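Local coordinates for protein putative transcriptional regulator, LysR family (Vibrio parahaemolyticus, PDB 3OXN) that probably acts as a LysR-family DNA-binding transcriptional regulator, of which this chain is the substrate-binding (effector-sensing) part, at residues Gly78-Leu83 with Ser195-Ala200; Leu88-Val93 with Gln188-Asp193. All blocks are in the same frame, centred on the assembly; numbering follows the deposited sequence.

Contact 1: Gly78-Leu83 with Ser195-Ala200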
ATOM      1  N   GLY A  78      19.589  -8.205   2.048  1.00 44.21           N
ATOM      2  CA  GLY A  78      20.995  -8.522   2.254  1.00 45.78           C
ATOM      3  C   GLY A  78      21.704  -7.580   3.215  1.00 47.20           C
ATOM      4  O   GLY A  78      21.101  -6.640   3.727  1.00 47.94           O
ATOM      5  N   PRO A  79      22.998  -7.826   3.462  1.00 49.54           N
ATOM      6  CA  PRO A  79      23.837  -6.982   4.323  1.00 48.86           C
ATOM      7  C   PRO A  79      23.772  -5.516   3.906  1.00 48.87           C
ATOM      8  O   PRO A  79      23.838  -5.214   2.719  1.00 44.61           O
ATOM      9  CB  PRO A  79      25.246  -7.527   4.081  1.00 50.77           C
ATOM     10  CG  PRO A  79      25.042  -8.927   3.634  1.00 52.02           C
ATOM     11  CD  PRO A  79      23.752  -8.948   2.877  1.00 53.73           C
ATOM     12  N   VAL A  80      23.676  -4.618   4.880  1.00 50.82           N
ATOM     13  CA  VAL A  80      23.396  -3.214   4.591  1.00 47.73           C
ATOM     14  C   VAL A  80      24.556  -2.252   4.868  1.00 46.31           C
ATOM     15  O   VAL A  80      24.400  -1.044   4.693  1.00 41.49           O
ATOM     16  CB  VAL A  80      22.153  -2.728   5.372  1.00 47.58           C
ATOM     17  CG1 VAL A  80      20.965  -3.639   5.098  1.00 46.22           C
ATOM     18  CG2 VAL A  80      22.447  -2.664   6.870  1.00 41.80           C
ATOM     19  N   GLU A  81      25.704  -2.778   5.301  1.00 48.23           N
ATOM     20  CA  GLU A  81      26.880  -1.942   5.574  1.00 46.13           C
ATOM     21  C   GLU A  81      27.290  -1.141   4.340  1.00 47.79           C
ATOM     22  O   GLU A  81      27.366  -1.691   3.231  1.00 43.10           O
ATOM     23  CB  GLU A  81      28.058  -2.798   6.038  1.00 45.56           C
ATOM     24  CG  GLU A  81      27.780  -3.594   7.303  1.00 54.84           C
ATOM     25  CD  GLU A  81      26.837  -4.756   7.059  1.00 55.97           C
ATOM     26  OE1 GLU A  81      25.870  -4.906   7.845  1.00 51.80           O
ATOM     27  OE2 GLU A  81      27.065  -5.505   6.071  1.00 56.25           O
ATOM     28  N   PRO A  82      27.598   0.157   4.529  1.00 48.00           N
ATOM     29  CA  PRO A  82      27.695   0.895   5.795  1.00 45.47           C
ATOM     30  C   PRO A  82      26.408   1.610   6.244  1.00 46.37           C
ATOM     31  O   PRO A  82      26.462   2.759   6.717  1.00 42.99           O
ATOM     32  CB  PRO A  82      28.735   1.955   5.447  1.00 43.79           C
ATOM     33  CG  PRO A  82      28.300   2.349   4.084  1.00 43.58           C
ATOM     34  CD  PRO A  82      28.109   0.986   3.419  1.00 46.99           C
ATOM     35  N   LEU A  83      25.265   0.949   6.096  1.00 45.89           N
ATOM     36  CA  LEU A  83      24.015   1.494   6.620  1.00 42.06           C
ATOM     37  C   LEU A  83      23.752   0.961   8.016  1.00 34.50           C
ATOM     38  O   LEU A  83      23.868  -0.231   8.269  1.00 39.09           O
ATOM     39  CB  LEU A  83      22.834   1.168   5.705  1.00 40.28           C
ATOM     40  CG  LEU A  83      22.786   1.921   4.383  1.00 35.18           C
ATOM     41  CD1 LEU A  83      21.476   1.644   3.683  1.00 32.58           C
ATOM     42  CD2 LEU A  83      22.929   3.387   4.657  1.00 37.23           C
ATOM     43  N   SER A 195      13.487  -4.912  10.518  1.00 33.75           N
ATOM     44  CA  SER A 195      14.498  -4.010  11.069  1.00 33.15           C
ATOM     45  C   SER A 195      14.306  -2.543  10.682  1.00 27.77           C
ATOM     46  O   SER A 195      13.497  -2.209   9.832  1.00 24.78           O
ATOM     47  CB  SER A 195      15.914  -4.475  10.682  1.00 31.13           C
ATOM     48  OG  SER A 195      15.889  -5.403   9.623  1.00 30.68           O
HETATM   49  N   MSE A 196      15.034  -1.668  11.367  1.00 31.98           N
HETATM   50  CA  MSE A 196      15.142  -0.281  10.971  1.00 29.61           C
HETATM   51  C   MSE A 196      16.450  -0.162  10.240  1.00 29.03           C
HETATM   52  O   MSE A 196      17.410  -0.847  10.583  1.00 29.04           O
HETATM   53  CB  MSE A 196      15.183   0.616  12.185  1.00 29.38           C
HETATM   54  CG  MSE A 196      13.877   0.750  12.915  1.00 32.88           C
HETATM   55 SE   MSE A 196      14.135   1.915  14.485  1.00 47.09          SE
HETATM   56  CE  MSE A 196      15.561   0.928  15.387  1.00 35.41           C
ATOM     57  N   ILE A 197      16.492   0.695   9.231  1.00 26.20           N
ATOM     58  CA  ILE A 197      17.736   0.948   8.532  1.00 28.85           C
ATOM     59  C   ILE A 197      17.915   2.439   8.379  1.00 27.26           C
ATOM     60  O   ILE A 197      16.965   3.145   8.062  1.00 28.21           O
ATOM     61  CB  ILE A 197      17.758   0.278   7.144  1.00 31.59           C
ATOM     62  CG1 ILE A 197      17.070  -1.095   7.188  1.00 29.60           C
ATOM     63  CG2 ILE A 197      19.191   0.176   6.614  1.00 31.17           C
ATOM     64  CD1 ILE A 197      17.907  -2.192   7.772  1.00 28.19           C
ATOM     65  N   TRP A 198      19.129   2.926   8.605  1.00 28.37           N
ATOM     66  CA  TRP A 198      19.401   4.343   8.419  1.00 31.08           C
ATOM     67  C   TRP A 198      20.847   4.633   8.028  1.00 32.99           C
ATOM     68  O   TRP A 198      21.738   3.809   8.217  1.00 29.29           O
ATOM     69  CB  TRP A 198      19.004   5.154   9.665  1.00 32.76           C
ATOM     70  CG  TRP A 198      19.806   4.826  10.881  1.00 32.67           C
ATOM     71  CD1 TRP A 198      20.904   5.479  11.324  1.00 32.83           C
ATOM     72  CD2 TRP A 198      19.573   3.755  11.805  1.00 32.73           C
ATOM     73  NE1 TRP A 198      21.373   4.892  12.467  1.00 36.26           N
ATOM     74  CE2 TRP A 198      20.567   3.826  12.785  1.00 33.92           C
ATOM     75  CE3 TRP A 198      18.606   2.743  11.903  1.00 33.44           C
ATOM     76  CZ2 TRP A 198      20.643   2.927  13.848  1.00 36.30           C
ATOM     77  CZ3 TRP A 198      18.678   1.847  12.959  1.00 34.62           C
ATOM     78  CH2 TRP A 198      19.689   1.946  13.916  1.00 36.11           C
ATOM     79  N   HIS A 199      21.054   5.832   7.490  1.00 35.38           N
ATOM     80  CA  HIS A 199      22.377   6.310   7.112  1.00 39.37           C
ATOM     81  C   HIS A 199      23.195   6.711   8.351  1.00 39.58           C
ATOM     82  O   HIS A 199      22.650   7.242   9.314  1.00 39.52           O
ATOM     83  CB  HIS A 199      22.224   7.510   6.170  1.00 38.84           C
ATOM     84  CG  HIS A 199      23.420   7.780   5.304  1.00 41.74           C
ATOM     85  ND1 HIS A 199      24.508   8.510   5.739  1.00 44.39           N
ATOM     86  CD2 HIS A 199      23.677   7.460   4.015  1.00 42.09           C
ATOM     87  CE1 HIS A 199      25.390   8.612   4.760  1.00 43.00           C
ATOM     88  NE2 HIS A 199      24.911   7.986   3.701  1.00 43.01           N
ATOM     89  N   ALA A 200      24.499   6.451   8.323  1.00 40.51           N
ATOM     90  CA  ALA A 200      25.391   6.939   9.364  1.00 40.66           C
ATOM     91  C   ALA A 200      25.083   8.409   9.645  1.00 42.43           C
ATOM     92  O   ALA A 200      25.111   8.863  10.794  1.00 42.28           O
ATOM     93  CB  ALA A 200      26.826   6.778   8.933  1.00 39.79           C
TER
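I197 holds CG2 anti to its backbone N, which brings this methyl to L83. I197 CG2 lies 3.9 Å from L83 CB. L83 sets CG anti to its carbonyl carbon (chi1 -72°), and CD1 and CD2 branch from there. The same I197 CG2 is 4.0 Å from L83 CD1, so it touches both the root and one tip of the leucine. The side chains cross at about a right angle.

The second leucine methyl faces further along the strand. L83 CD2 is 3.9 Å from H199 CA. It is also 3.8 Å from W198 O. It approaches the H199 imidazole obliquely, with L83 CD2 4.2 Å from H199 CD2. The ring has a polar anchor of its own, since H199 ND1 is hydrogen-bonded to the backbone N of R201.

V80 adds a looser apolar contact: V80 CG1 lies 4.3 Å from I197 CD1. A cis peptide bond precedes P82, next to L83. No hydrogen bond joins 78-83 to 195-200, so what holds them here is apolar contact. L83 and I197 both also pack on L64 of helix 60-65, which continues the apolar cluster.

W198 takes part through its backbone, and its CB points away from the loop. Its indole packs on L71 and makes a cation-pi contact with R212. The strand thus has the loop and helix 60-65 on the I197 side and other partners on the W198 side.

Segment 78-83 leads into edge strand 83-89, which is antiparallel to strand 194-199. This is the edge of the five-stranded mixed sheet, in the order 49-54, 20-25, 71-74, 194-199, 83-89, in one lobe of the type 2 periplasmic-binding-protein fold.

Contact 2: Leu88-Val93 with Gln188-Asp193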
ATOM      1  N   LEU A  88      14.209  -5.319  14.656  1.00 33.01           N
ATOM      2  CA  LEU A  88      13.059  -4.838  15.414  1.00 32.82           C
ATOM      3  C   LEU A  88      12.327  -6.003  16.056  1.00 31.22           C
ATOM      4  O   LEU A  88      11.952  -5.936  17.225  1.00 31.09           O
ATOM      5  CB  LEU A  88      12.092  -4.085  14.498  1.00 30.81           C
ATOM      6  CG  LEU A  88      12.441  -2.660  14.106  1.00 29.17           C
ATOM      7  CD1 LEU A  88      11.372  -2.171  13.184  1.00 33.67           C
ATOM      8  CD2 LEU A  88      12.511  -1.756  15.319  1.00 31.61           C
ATOM      9  N   GLY A  89      12.141  -7.062  15.266  1.00 29.84           N
ATOM     10  CA  GLY A  89      11.371  -8.220  15.665  1.00 31.77           C
ATOM     11  C   GLY A  89      11.129  -9.244  14.572  1.00 29.91           C
ATOM     12  O   GLY A  89      11.604  -9.120  13.464  1.00 32.83           O
ATOM     13  N   ARG A  90      10.332 -10.251  14.881  1.00 35.32           N
ATOM     14  CA  ARG A  90      10.345 -11.482  14.112  1.00 36.82           C
ATOM     15  C   ARG A  90       9.047 -11.739  13.375  1.00 36.60           C
ATOM     16  O   ARG A  90       8.196 -12.468  13.867  1.00 44.71           O
ATOM     17  CB  ARG A  90      10.630 -12.655  15.060  1.00 38.43           C
ATOM     18  CG  ARG A  90      11.565 -13.697  14.493  1.00 41.03           C
ATOM     19  CD  ARG A  90      12.718 -13.956  15.440  1.00 42.13           C
ATOM     20  NE  ARG A  90      13.771 -14.724  14.788  1.00 46.37           N
ATOM     21  CZ  ARG A  90      13.766 -16.052  14.695  1.00 52.85           C
ATOM     22  NH1 ARG A  90      12.761 -16.750  15.227  1.00 45.88           N
ATOM     23  NH2 ARG A  90      14.765 -16.679  14.075  1.00 52.46           N
ATOM     24  N   VAL A  91       8.906 -11.178  12.183  1.00 38.11           N
ATOM     25  CA  VAL A  91       7.718 -11.437  11.374  1.00 38.05           C
ATOM     26  C   VAL A  91       7.597 -12.897  10.952  1.00 36.62           C
ATOM     27  O   VAL A  91       8.556 -13.494  10.456  1.00 36.23           O
ATOM     28  CB  VAL A  91       7.715 -10.606  10.096  1.00 33.94           C
ATOM     29  CG1 VAL A  91       6.297 -10.493   9.558  1.00 32.07           C
ATOM     30  CG2 VAL A  91       8.305  -9.238  10.360  1.00 34.69           C
ATOM     31  N   GLY A  92       6.411 -13.462  11.150  1.00 36.04           N
ATOM     32  CA  GLY A  92       6.106 -14.793  10.655  1.00 35.94           C
ATOM     33  C   GLY A  92       4.981 -14.719   9.641  1.00 32.36           C
ATOM     34  O   GLY A  92       4.315 -13.686   9.534  1.00 29.59           O
ATOM     35  N   VAL A  93       4.761 -15.809   8.904  1.00 32.23           N
ATOM     36  CA  VAL A  93       3.740 -15.828   7.846  1.00 33.91           C
ATOM     37  C   VAL A  93       2.503 -16.677   8.184  1.00 34.48           C
ATOM     38  O   VAL A  93       2.616 -17.736   8.795  1.00 38.58           O
ATOM     39  CB  VAL A  93       4.346 -16.219   6.470  1.00 31.20           C
ATOM     40  CG1 VAL A  93       3.351 -16.987   5.635  1.00 30.10           C
ATOM     41  CG2 VAL A  93       4.781 -14.978   5.741  1.00 31.55           C
ATOM     42  N   GLN A 188       6.952 -26.235   7.954  1.00 44.74           N
ATOM     43  CA  GLN A 188       7.904 -25.609   8.842  1.00 46.14           C
ATOM     44  C   GLN A 188       8.439 -24.402   8.121  1.00 45.61           C
ATOM     45  O   GLN A 188       8.967 -24.516   7.014  1.00 47.69           O
ATOM     46  CB  GLN A 188       9.055 -26.559   9.184  1.00 56.16           C
ATOM     47  CG  GLN A 188       9.889 -26.100  10.387  1.00 60.52           C
ATOM     48  CD  GLN A 188      11.376 -26.408  10.235  1.00 65.76           C
ATOM     49  OE1 GLN A 188      11.759 -27.414   9.628  1.00 63.07           O
ATOM     50  NE2 GLN A 188      12.223 -25.531  10.783  1.00 68.06           N
ATOM     51  N   PHE A 189       8.273 -23.245   8.745  1.00 43.04           N
ATOM     52  CA  PHE A 189       8.751 -21.987   8.195  1.00 41.74           C
ATOM     53  C   PHE A 189       9.193 -21.135   9.367  1.00 44.47           C
ATOM     54  O   PHE A 189       8.431 -20.911  10.309  1.00 46.28           O
ATOM     55  CB  PHE A 189       7.647 -21.277   7.404  1.00 43.10           C
ATOM     56  CG  PHE A 189       8.084 -19.987   6.774  1.00 39.01           C
ATOM     57  CD1 PHE A 189       8.833 -19.990   5.607  1.00 34.07           C
ATOM     58  CD2 PHE A 189       7.741 -18.771   7.347  1.00 39.52           C
ATOM     59  CE1 PHE A 189       9.250 -18.814   5.036  1.00 33.00           C
ATOM     60  CE2 PHE A 189       8.147 -17.581   6.778  1.00 38.61           C
ATOM     61  CZ  PHE A 189       8.908 -17.605   5.612  1.00 35.90           C
ATOM     62  N   THR A 190      10.433 -20.669   9.308  1.00 45.11           N
ATOM     63  CA  THR A 190      11.052 -20.013  10.448  1.00 44.91           C
ATOM     64  C   THR A 190      11.015 -18.491  10.291  1.00 43.41           C
ATOM     65  O   THR A 190      11.628 -17.938   9.381  1.00 45.79           O
ATOM     66  CB  THR A 190      12.501 -20.527  10.649  1.00 45.42           C
ATOM     67  OG1 THR A 190      12.526 -21.962  10.522  1.00 47.52           O
ATOM     68  CG2 THR A 190      13.026 -20.125  12.020  1.00 47.09           C
ATOM     69  N   PRO A 191      10.279 -17.811  11.180  1.00 44.33           N
ATOM     70  CA  PRO A 191      10.169 -16.348  11.157  1.00 45.85           C
ATOM     71  C   PRO A 191      11.448 -15.636  10.690  1.00 44.43           C
ATOM     72  O   PRO A 191      12.551 -15.935  11.172  1.00 44.72           O
ATOM     73  CB  PRO A 191       9.873 -16.007  12.626  1.00 42.33           C
ATOM     74  CG  PRO A 191       9.065 -17.170  13.095  1.00 43.69           C
ATOM     75  CD  PRO A 191       9.558 -18.397  12.324  1.00 42.47           C
ATOM     76  N   PHE A 192      11.280 -14.717   9.739  1.00 39.27           N
ATOM     77  CA  PHE A 192      12.338 -13.803   9.341  1.00 35.12           C
ATOM     78  C   PHE A 192      12.268 -12.640  10.289  1.00 34.28           C
ATOM     79  O   PHE A 192      11.335 -12.564  11.085  1.00 34.49           O
ATOM     80  CB  PHE A 192      12.157 -13.326   7.892  1.00 34.31           C
ATOM     81  CG  PHE A 192      10.785 -12.756   7.566  1.00 30.50           C
ATOM     82  CD1 PHE A 192      10.517 -11.404   7.722  1.00 33.57           C
ATOM     83  CD2 PHE A 192       9.791 -13.556   7.029  1.00 31.67           C
ATOM     84  CE1 PHE A 192       9.257 -10.862   7.380  1.00 32.58           C
ATOM     85  CE2 PHE A 192       8.532 -13.019   6.689  1.00 32.79           C
ATOM     86  CZ  PHE A 192       8.268 -11.674   6.867  1.00 28.81           C
ATOM     87  N   ASP A 193      13.232 -11.732  10.235  1.00 30.75           N
ATOM     88  CA  ASP A 193      13.068 -10.544  11.059  1.00 33.81           C
ATOM     89  C   ASP A 193      13.122  -9.224  10.321  1.00 35.36           C
ATOM     90  O   ASP A 193      13.861  -9.061   9.340  1.00 36.27           O
ATOM     91  CB  ASP A 193      13.945 -10.545  12.327  1.00 39.96           C
ATOM     92  CG  ASP A 193      15.260 -11.275  12.144  1.00 45.04           C
ATOM     93  OD1 ASP A 193      15.699 -11.938  13.122  1.00 44.09           O
ATOM     94  OD2 ASP A 193      15.841 -11.184  11.032  1.00 43.24           O
TER
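V91, V93 and F192 are buried and form the packed part of this contact. F192 CG stands between its backbone N and carbonyl carbon, the crowded position (chi1 52°). The CB of F192 points away from segment 88-93, yet its ring comes back against V91. V91 O sits 3.6 Å above the ring plane, over its centre. The exact spacing of the V91 side chain and the F192 ring is doubtful in this model. V93 comes to the edge instead, with V93 CG2 near the ring plane and 4.3 Å from F192 CE2. V93 CB meets the second aromatic ring obliquely, 4.0 Å from F189 CE2. Both phenylalanines also pack on L130 of helix 125-134.

The other side is looser and more polar. R90 is exposed and its chain bends at chi2. R90 CG rests 3.4 Å from P191 CB, and the guanidinium then passes over the P191 carbonyl. P191 O lies 3.7 Å from the guanidinium plane, over its centre. D193 OD1 lies at the guanidinium edge, near its plane. R90 NE to D193 OD1 is 3.8 Å, a long salt bridge, and the two planar groups are turned 61° apart. R90 also touches a crystal neighbour, which may influence its pose.

The two segments run roughly antiparallel (148°). L88 and G89 bond to Y194, forming a classic beta bulge, and G92 is backbone-bonded to A168.

Segment 88-93 runs from strand 83-89 in one sheet to strand 93-98 in the other, and 188-193 leads back to strand 194-199. Such paired crossovers are the hinge between the two lobes of the type 2 periplasmic-binding-protein fold.

How the contacts relate
Both contacts reach the same sheet: contact 1 through strand 194-199, contact 2 through the end of strand 83-89. Contact 1 lies within one lobe, about 17 Å from the centre of the chain. Contact 2 lies between the lobes, about 10 Å from that centre. Each is partly buried. Contact 1 buries less area (237 against 477 Å²) and is almost wholly aliphatic. Contact 2 adds aromatic rings inside and a charged pair outside. The two centres are 19 Å apart, yet the contacts meet: M196 CG packs on L88 CD2 at 3.7 Å. The end of strand 83-89 in contact 2 thus packs beside strand 194-199 of contact 1.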